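Local atomic coordinates of uncharacterized protein (Staphylococcus aureus subsp. aureus, PDB entry 4H0A), a protein that is of unknown function but belongs to the CAP family of cysteine-rich secretory proteins, joining a CAP domain to a CAP-associated N-terminal region. Residues A[124-127]-A[132-135]; A[177-182]-A[192-197]. All coordinates share one frame; numbering follows the deposited sequence.

Interaction 1 (A[124-127]-A[132-135]); sequences PSFK and KYEF
Phe126 and Tyr133 face each other as an antiparallel hydrogen-bonded pair: Tyr133 N gives its proton to Phe126 O at 2.8 Å, and Phe126 N gives its own to Tyr133 O at 3.1 Å. Two residues further from the turn on each strand, Phe135 N donates to Pro124 O. Proline can serve here because only its carbonyl is asked for. Between the two bonded sites Ser125 lies opposite Glu134, and on the turn side of Phe126 and Tyr133 comes Lys127 opposite Lys132; both are non-hydrogen-bonded pairs. Ser125 CA makes a CA-H...O contact of 3.4 Å with Tyr133 O, which also accepts the bond from Phe126 N.

The two segments are the arms of a beta hairpin whose strands, 125-128 and 131-136, belong to a small antiparallel sheet completed by strand 184-185. Ser125, Lys127, Lys132 and Glu134 project from its polar, more solvent-exposed face, which suits a hydroxyl, two lysines and a glutamate. The extended Lys132 runs beside the serine hydroxyl, its CE 3.5 Å from Ser125 OG, while Glu134 OE1 is bonded to Asn186 ND2.

Phe126 and Tyr133 take the other face. A chi1 of 57° puts CG of Phe126 between the backbone N and the carbonyl carbon, which swings the ring across toward the neighbouring strand, where Tyr133 CB sits over one ring face in a CH-pi contact, 4.0 Å from the centroid. The two rings are nearly parallel, at 21°, yet slid so far apart that they barely overlap. Phe135 meets the edge of the Phe126 ring, CE2 to CE2 at 3.8 Å, and helix 174-180 packs on this face.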
ATOM      1  N   PRO A 124     -10.586  13.205 -11.825  1.00 79.46           N
ATOM      2  CA  PRO A 124     -11.783  12.580 -11.239  1.00 76.98           C
ATOM      3  C   PRO A 124     -12.361  13.445 -10.123  1.00 78.89           C
ATOM      4  O   PRO A 124     -11.626  14.076  -9.361  1.00 77.47           O
ATOM      5  CB  PRO A 124     -11.295  11.218 -10.754  1.00 75.41           C
ATOM      6  CG  PRO A 124      -9.844  11.323 -10.675  1.00 79.47           C
ATOM      7  CD  PRO A 124      -9.367  12.429 -11.534  1.00 78.23           C
ATOM      8  N   SER A 125     -13.689  13.519 -10.090  1.00 75.94           N
ATOM      9  CA  SER A 125     -14.426  14.387  -9.182  1.00 76.14           C
ATOM     10  C   SER A 125     -15.614  13.661  -8.566  1.00 77.11           C
ATOM     11  O   SER A 125     -16.255  12.851  -9.235  1.00 76.43           O
ATOM     12  CB  SER A 125     -14.917  15.610  -9.957  1.00 83.80           C
ATOM     13  OG  SER A 125     -15.299  16.664  -9.091  1.00 95.99           O
ATOM     14  N   PHE A 126     -15.928  13.972  -7.303  1.00 72.31           N
ATOM     15  CA  PHE A 126     -17.069  13.373  -6.612  1.00 70.37           C
ATOM     16  C   PHE A 126     -17.385  14.150  -5.347  1.00 77.18           C
ATOM     17  O   PHE A 126     -16.588  14.991  -4.925  1.00 77.67           O
ATOM     18  CB  PHE A 126     -16.786  11.887  -6.270  1.00 67.56           C
ATOM     19  CG  PHE A 126     -15.549  11.671  -5.432  1.00 65.86           C
ATOM     20  CD1 PHE A 126     -15.595  11.795  -4.052  1.00 66.70           C
ATOM     21  CD2 PHE A 126     -14.349  11.308  -6.019  1.00 67.64           C
ATOM     22  CE1 PHE A 126     -14.457  11.586  -3.276  1.00 65.43           C
ATOM     23  CE2 PHE A 126     -13.208  11.105  -5.243  1.00 67.84           C
ATOM     24  CZ  PHE A 126     -13.270  11.241  -3.874  1.00 64.37           C
ATOM     25  N   LYS A 127     -18.516  13.829  -4.712  1.00 75.52           N
ATOM     26  CA  LYS A 127     -18.914  14.436  -3.440  1.00 76.16           C
ATOM     27  C   LYS A 127     -19.020  13.374  -2.363  1.00 76.88           C
ATOM     28  O   LYS A 127     -19.484  12.270  -2.647  1.00 75.87           O
ATOM     29  CB  LYS A 127     -20.254  15.178  -3.564  1.00 82.63           C
ATOM     30  CG  LYS A 127     -20.174  16.435  -4.411  1.00 98.24           C
ATOM     31  CD  LYS A 127     -21.437  17.280  -4.286  1.00113.80           C
ATOM     32  CE  LYS A 127     -21.297  18.592  -5.024  1.00131.50           C
ATOM     33  NZ  LYS A 127     -22.469  19.484  -4.797  1.00146.53           N
ATOM     34  N   LYS A 132     -17.182  18.571  -2.086  1.00 85.16           N
ATOM     35  CA  LYS A 132     -16.552  18.193  -3.350  1.00 84.23           C
ATOM     36  C   LYS A 132     -15.077  17.833  -3.160  1.00 85.07           C
ATOM     37  O   LYS A 132     -14.360  18.503  -2.418  1.00 85.04           O
ATOM     38  CB  LYS A 132     -16.687  19.321  -4.393  1.00 90.71           C
ATOM     39  CG  LYS A 132     -15.955  19.029  -5.710  1.00105.05           C
ATOM     40  CD  LYS A 132     -16.541  19.784  -6.889  1.00118.08           C
ATOM     41  CE  LYS A 132     -15.524  19.998  -7.990  1.00129.30           C
ATOM     42  NZ  LYS A 132     -16.167  20.370  -9.278  1.00139.56           N
ATOM     43  N   TYR A 133     -14.643  16.769  -3.845  1.00 79.01           N
ATOM     44  CA  TYR A 133     -13.257  16.311  -3.899  1.00 76.80           C
ATOM     45  C   TYR A 133     -12.860  16.197  -5.355  1.00 82.14           C
ATOM     46  O   TYR A 133     -13.575  15.552  -6.119  1.00 81.98           O
ATOM     47  CB  TYR A 133     -13.088  14.959  -3.198  1.00 73.59           C
ATOM     48  CG  TYR A 133     -13.206  15.060  -1.699  1.00 73.89           C
ATOM     49  CD1 TYR A 133     -14.439  14.987  -1.074  1.00 75.74           C
ATOM     50  CD2 TYR A 133     -12.091  15.308  -0.909  1.00 74.53           C
ATOM     51  CE1 TYR A 133     -14.560  15.119   0.306  1.00 75.56           C
ATOM     52  CE2 TYR A 133     -12.197  15.434   0.474  1.00 75.43           C
ATOM     53  CZ  TYR A 133     -13.437  15.349   1.078  1.00 83.47           C
ATOM     54  OH  TYR A 133     -13.540  15.475   2.443  1.00 85.23           O
ATOM     55  N   GLU A 134     -11.769  16.853  -5.758  1.00 79.59           N
ATOM     56  CA  GLU A 134     -11.267  16.769  -7.130  1.00 79.86           C
ATOM     57  C   GLU A 134      -9.778  16.496  -7.081  1.00 81.77           C
ATOM     58  O   GLU A 134      -9.047  17.239  -6.425  1.00 82.84           O
ATOM     59  CB  GLU A 134     -11.566  18.042  -7.919  1.00 85.66           C
ATOM     60  CG  GLU A 134     -11.401  17.821  -9.411  1.00 94.12           C
ATOM     61  CD  GLU A 134     -11.615  19.052 -10.265  1.00110.27           C
ATOM     62  OE1 GLU A 134     -11.769  20.156  -9.693  1.00 97.24           O
ATOM     63  OE2 GLU A 134     -11.603  18.917 -11.509  1.00104.34           O
ATOM     64  N   PHE A 135      -9.330  15.410  -7.725  1.00 75.22           N
ATOM     65  CA  PHE A 135      -7.920  15.031  -7.718  1.00 73.44           C
ATOM     66  C   PHE A 135      -7.206  15.492  -8.970  1.00 81.12           C
ATOM     67  O   PHE A 135      -7.768  15.411 -10.059  1.00 82.70           O
ATOM     68  CB  PHE A 135      -7.764  13.510  -7.599  1.00 70.58           C
ATOM     69  CG  PHE A 135      -8.149  12.946  -6.257  1.00 69.18           C
ATOM     70  CD1 PHE A 135      -7.481  13.336  -5.103  1.00 71.08           C
ATOM     71  CD2 PHE A 135      -9.121  11.964  -6.153  1.00 68.78           C
ATOM     72  CE1 PHE A 135      -7.793  12.765  -3.871  1.00 68.83           C
ATOM     73  CE2 PHE A 135      -9.439  11.408  -4.916  1.00 68.67           C
ATOM     74  CZ  PHE A 135      -8.780  11.818  -3.786  1.00 65.81           C
TER

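Interaction 2 (A[177-182]-A[192-197]); sequences LADIEP and EEHNKR
Asp179 and Glu192 bring the last turn of a helix and an irregular chain segment within 6.6 Å, CA to CA, with no hydrogen bond between the two. The Glu192 side chain, extended beyond CG, reaches the helix and lays its carboxylate against the backbone of Ala178 and Asp179. The contact buries Ala178 O and Glu192 N, for which the model holds no hydrogen-bond partner. Glu192 OE2 lies 3.5 Å from Ala178 CB, where a small methyl leaves room for it, and has Tyr133 OH of the hairpin as a probable hydrogen-bond partner. OE1 of Glu192 stands 3.3 Å from Asp179 OD2. Two acceptors meet here, their carboxylate planes 77° apart, and with Asp67 OD2 also close to Asp179 OD2 the crowding of acids may raise the proton affinity of one of them.

Helix 174-180 ends at this point. Glu181 N still bonds to Leu177 O at 2.8 Å, but Glu181 itself takes positive phi (54°) and turns the chain out of the helix toward Pro182, whose ring nitrogen has no proton to offer. The segment 192-197 belongs to the linking chain between strand 184-185 and helix 201-219, and it passes along this helix end without forming a strand.

His194 adds a second point of approach. With CG anti to the carbonyl carbon (chi1 -55°), its ring presents an edge to the helix: Asp179 O lies near the ring plane, 3.7 Å from CE1 of His194. Its ND1 is hydrogen-bonded to Asp67 OD2, a bond that can fix the ring's rotation. Glu181 bonds through OE1 to Ser191 OG.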
ATOM      1  N   LEU A 177     -11.613   6.721  -0.535  1.00 46.25           N
ATOM      2  CA  LEU A 177     -10.700   7.473  -1.385  1.00 49.16           C
ATOM      3  C   LEU A 177     -10.471   8.901  -0.820  1.00 54.67           C
ATOM      4  O   LEU A 177      -9.329   9.346  -0.753  1.00 54.42           O
ATOM      5  CB  LEU A 177     -11.284   7.528  -2.812  1.00 51.62           C
ATOM      6  CG  LEU A 177     -10.370   7.945  -3.934  1.00 58.76           C
ATOM      7  CD1 LEU A 177      -9.224   6.987  -4.119  1.00 56.53           C
ATOM      8  CD2 LEU A 177     -11.147   8.024  -5.233  1.00 63.93           C
ATOM      9  N   ALA A 178     -11.528   9.578  -0.347  1.00 52.77           N
ATOM     10  CA  ALA A 178     -11.381  10.916   0.260  1.00 55.40           C
ATOM     11  C   ALA A 178     -10.575  10.850   1.567  1.00 59.17           C
ATOM     12  O   ALA A 178      -9.788  11.750   1.860  1.00 61.02           O
ATOM     13  CB  ALA A 178     -12.745  11.524   0.546  1.00 57.68           C
ATOM     14  N   ASP A 179     -10.767   9.784   2.345  1.00 52.12           N
ATOM     15  CA  ASP A 179     -10.053   9.602   3.600  1.00 50.61           C
ATOM     16  C   ASP A 179      -8.556   9.309   3.343  1.00 54.82           C
ATOM     17  O   ASP A 179      -7.708   9.956   3.952  1.00 55.25           O
ATOM     18  CB  ASP A 179     -10.716   8.483   4.401  1.00 50.41           C
ATOM     19  CG  ASP A 179     -10.269   8.415   5.840  1.00 63.68           C
ATOM     20  OD1 ASP A 179      -9.272   7.727   6.115  1.00 62.57           O
ATOM     21  OD2 ASP A 179     -10.935   9.036   6.694  1.00 74.22           O
ATOM     22  N   ILE A 180      -8.230   8.380   2.427  1.00 50.96           N
ATOM     23  CA  ILE A 180      -6.831   8.065   2.098  1.00 51.27           C
ATOM     24  C   ILE A 180      -6.176   9.257   1.411  1.00 57.61           C
ATOM     25  O   ILE A 180      -5.030   9.567   1.734  1.00 57.92           O
ATOM     26  CB  ILE A 180      -6.692   6.790   1.207  1.00 53.63           C
ATOM     27  CG1 ILE A 180      -7.119   5.552   1.983  1.00 52.54           C
ATOM     28  CG2 ILE A 180      -5.239   6.632   0.676  1.00 55.28           C
ATOM     29  CD1 ILE A 180      -7.162   4.263   1.178  1.00 58.20           C
ATOM     30  N   GLU A 181      -6.891   9.905   0.457  1.00 56.17           N
ATOM     31  CA  GLU A 181      -6.385  11.030  -0.342  1.00 58.94           C
ATOM     32  C   GLU A 181      -5.055  10.628  -1.027  1.00 63.33           C
ATOM     33  O   GLU A 181      -4.011  11.206  -0.731  1.00 63.52           O
ATOM     34  CB  GLU A 181      -6.225  12.264   0.573  1.00 62.31           C
ATOM     35  CG  GLU A 181      -6.004  13.579  -0.152  1.00 76.30           C
ATOM     36  CD  GLU A 181      -5.726  14.734   0.791  1.00 95.78           C
ATOM     37  OE1 GLU A 181      -6.439  14.852   1.814  1.00 79.54           O
ATOM     38  OE2 GLU A 181      -4.805  15.530   0.500  1.00 93.93           O
ATOM     39  N   PRO A 182      -5.052   9.584  -1.889  1.00 59.88           N
ATOM     40  CA  PRO A 182      -3.775   9.131  -2.480  1.00 59.51           C
ATOM     41  C   PRO A 182      -3.227  10.002  -3.612  1.00 64.95           C
ATOM     42  O   PRO A 182      -2.115   9.737  -4.075  1.00 65.96           O
ATOM     43  CB  PRO A 182      -4.079   7.710  -2.973  1.00 59.48           C
ATOM     44  CG  PRO A 182      -5.556   7.550  -2.934  1.00 63.55           C
ATOM     45  CD  PRO A 182      -6.192   8.773  -2.359  1.00 60.61           C
ATOM     46  N   GLU A 192      -9.251  16.236   4.466  1.00 89.14           N
ATOM     47  CA  GLU A 192     -10.022  15.851   5.657  1.00 88.02           C
ATOM     48  C   GLU A 192      -9.198  15.949   6.935  1.00 91.92           C
ATOM     49  O   GLU A 192      -7.988  15.715   6.904  1.00 90.80           O
ATOM     50  CB  GLU A 192     -10.537  14.398   5.548  1.00 86.09           C
ATOM     51  CG  GLU A 192     -11.688  14.185   4.582  1.00 95.57           C
ATOM     52  CD  GLU A 192     -12.303  12.796   4.620  1.00105.35           C
ATOM     53  OE1 GLU A 192     -11.869  11.961   5.447  1.00 92.09           O
ATOM     54  OE2 GLU A 192     -13.241  12.549   3.827  1.00 94.97           O
ATOM     55  N   GLU A 193      -9.866  16.244   8.062  1.00 89.41           N
ATOM     56  CA  GLU A 193      -9.236  16.260   9.383  1.00 89.44           C
ATOM     57  C   GLU A 193      -9.305  14.838   9.929  1.00 90.14           C
ATOM     58  O   GLU A 193     -10.220  14.096   9.563  1.00 88.50           O
ATOM     59  CB  GLU A 193      -9.923  17.263  10.323  1.00 93.75           C
ATOM     60  CG  GLU A 193      -9.780  18.706   9.871  1.00109.10           C
ATOM     61  CD  GLU A 193     -10.388  19.743  10.797  1.00139.02           C
ATOM     62  OE1 GLU A 193     -10.761  19.386  11.938  1.00137.12           O
ATOM     63  OE2 GLU A 193     -10.478  20.921  10.384  1.00137.44           O
ATOM     64  N   HIS A 194      -8.333  14.433  10.755  1.00 85.23           N
ATOM     65  CA  HIS A 194      -8.284  13.064  11.278  1.00 81.63           C
ATOM     66  C   HIS A 194      -8.186  13.031  12.793  1.00 84.88           C
ATOM     67  O   HIS A 194      -7.546  13.895  13.399  1.00 86.69           O
ATOM     68  CB  HIS A 194      -7.090  12.315  10.671  1.00 80.55           C
ATOM     69  CG  HIS A 194      -7.098  12.324   9.175  1.00 84.03           C
ATOM     70  ND1 HIS A 194      -7.783  11.369   8.449  1.00 83.85           N
ATOM     71  CD2 HIS A 194      -6.538  13.206   8.314  1.00 87.88           C
ATOM     72  CE1 HIS A 194      -7.611  11.684   7.177  1.00 84.06           C
ATOM     73  NE2 HIS A 194      -6.861  12.780   7.046  1.00 86.79           N
ATOM     74  N   ASN A 195      -8.813  12.012  13.403  1.00 78.35           N
ATOM     75  CA  ASN A 195      -8.771  11.826  14.854  1.00 77.92           C
ATOM     76  C   ASN A 195      -7.485  11.059  15.218  1.00 78.12           C
ATOM     77  O   ASN A 195      -6.748  10.621  14.325  1.00 77.05           O
ATOM     78  CB  ASN A 195     -10.047  11.113  15.373  1.00 79.44           C
ATOM     79  CG  ASN A 195     -10.227   9.655  14.981  1.00107.80           C
ATOM     80  OD1 ASN A 195      -9.587   9.135  14.060  1.00104.17           O
ATOM     81  ND2 ASN A 195     -11.151   8.971  15.643  1.00100.06           N
ATOM     82  N   LYS A 196      -7.223  10.904  16.523  1.00 72.12           N
ATOM     83  CA  LYS A 196      -6.051  10.194  17.049  1.00 69.97           C
ATOM     84  C   LYS A 196      -5.945   8.772  16.475  1.00 67.65           C
ATOM     85  O   LYS A 196      -6.969   8.104  16.301  1.00 66.28           O
ATOM     86  CB  LYS A 196      -6.147  10.128  18.591  1.00 73.88           C
ATOM     87  CG  LYS A 196      -5.050   9.332  19.298  1.00 91.35           C
ATOM     88  CD  LYS A 196      -5.066   9.593  20.808  1.00104.03           C
ATOM     89  CE  LYS A 196      -4.257   8.594  21.606  1.00110.72           C
ATOM     90  NZ  LYS A 196      -2.794   8.755  21.396  1.00119.12           N
ATOM     91  N   ARG A 197      -4.712   8.314  16.175  1.00 60.46           N
ATOM     92  CA  ARG A 197      -4.514   6.945  15.702  1.00 56.95           C
ATOM     93  C   ARG A 197      -4.724   5.985  16.874  1.00 57.53           C
ATOM     94  O   ARG A 197      -4.155   6.220  17.944  1.00 57.23           O
ATOM     95  CB  ARG A 197      -3.093   6.730  15.126  1.00 56.29           C
ATOM     96  CG  ARG A 197      -2.798   7.512  13.862  1.00 69.50           C
ATOM     97  CD  ARG A 197      -1.438   7.144  13.285  1.00 82.71           C
ATOM     98  NE  ARG A 197      -1.227   7.731  11.958  1.00 94.48           N
ATOM     99  CZ  ARG A 197      -0.861   8.991  11.717  1.00112.31           C
ATOM    100  NH1 ARG A 197      -0.645   9.836  12.723  1.00 99.01           N
ATOM    101  NH2 ARG A 197      -0.707   9.416  10.468  1.00104.69           N
TER

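In the fold
The two contacts follow one another along the chain, interaction 1 closing before interaction 2 opens, and their centres lie about 15 Å apart on the same side of the molecule's centre. Helix 174-180 joins them: Leu177 packs on Phe126 and Phe135 of the hairpin, Ala178 lies against Tyr133, and the C-terminal turn of the same helix meets 192-197. A probable hydrogen bond of 3.2 Å between Tyr133 OH and Glu192 OE2 links them directly. The chain leaves the helix, adds strand 184-185 to the hairpin sheet, then passes through 192-197; interaction 2 thus places the first part of the connection to helix 201-219 beside the helix that also packs on the hairpin.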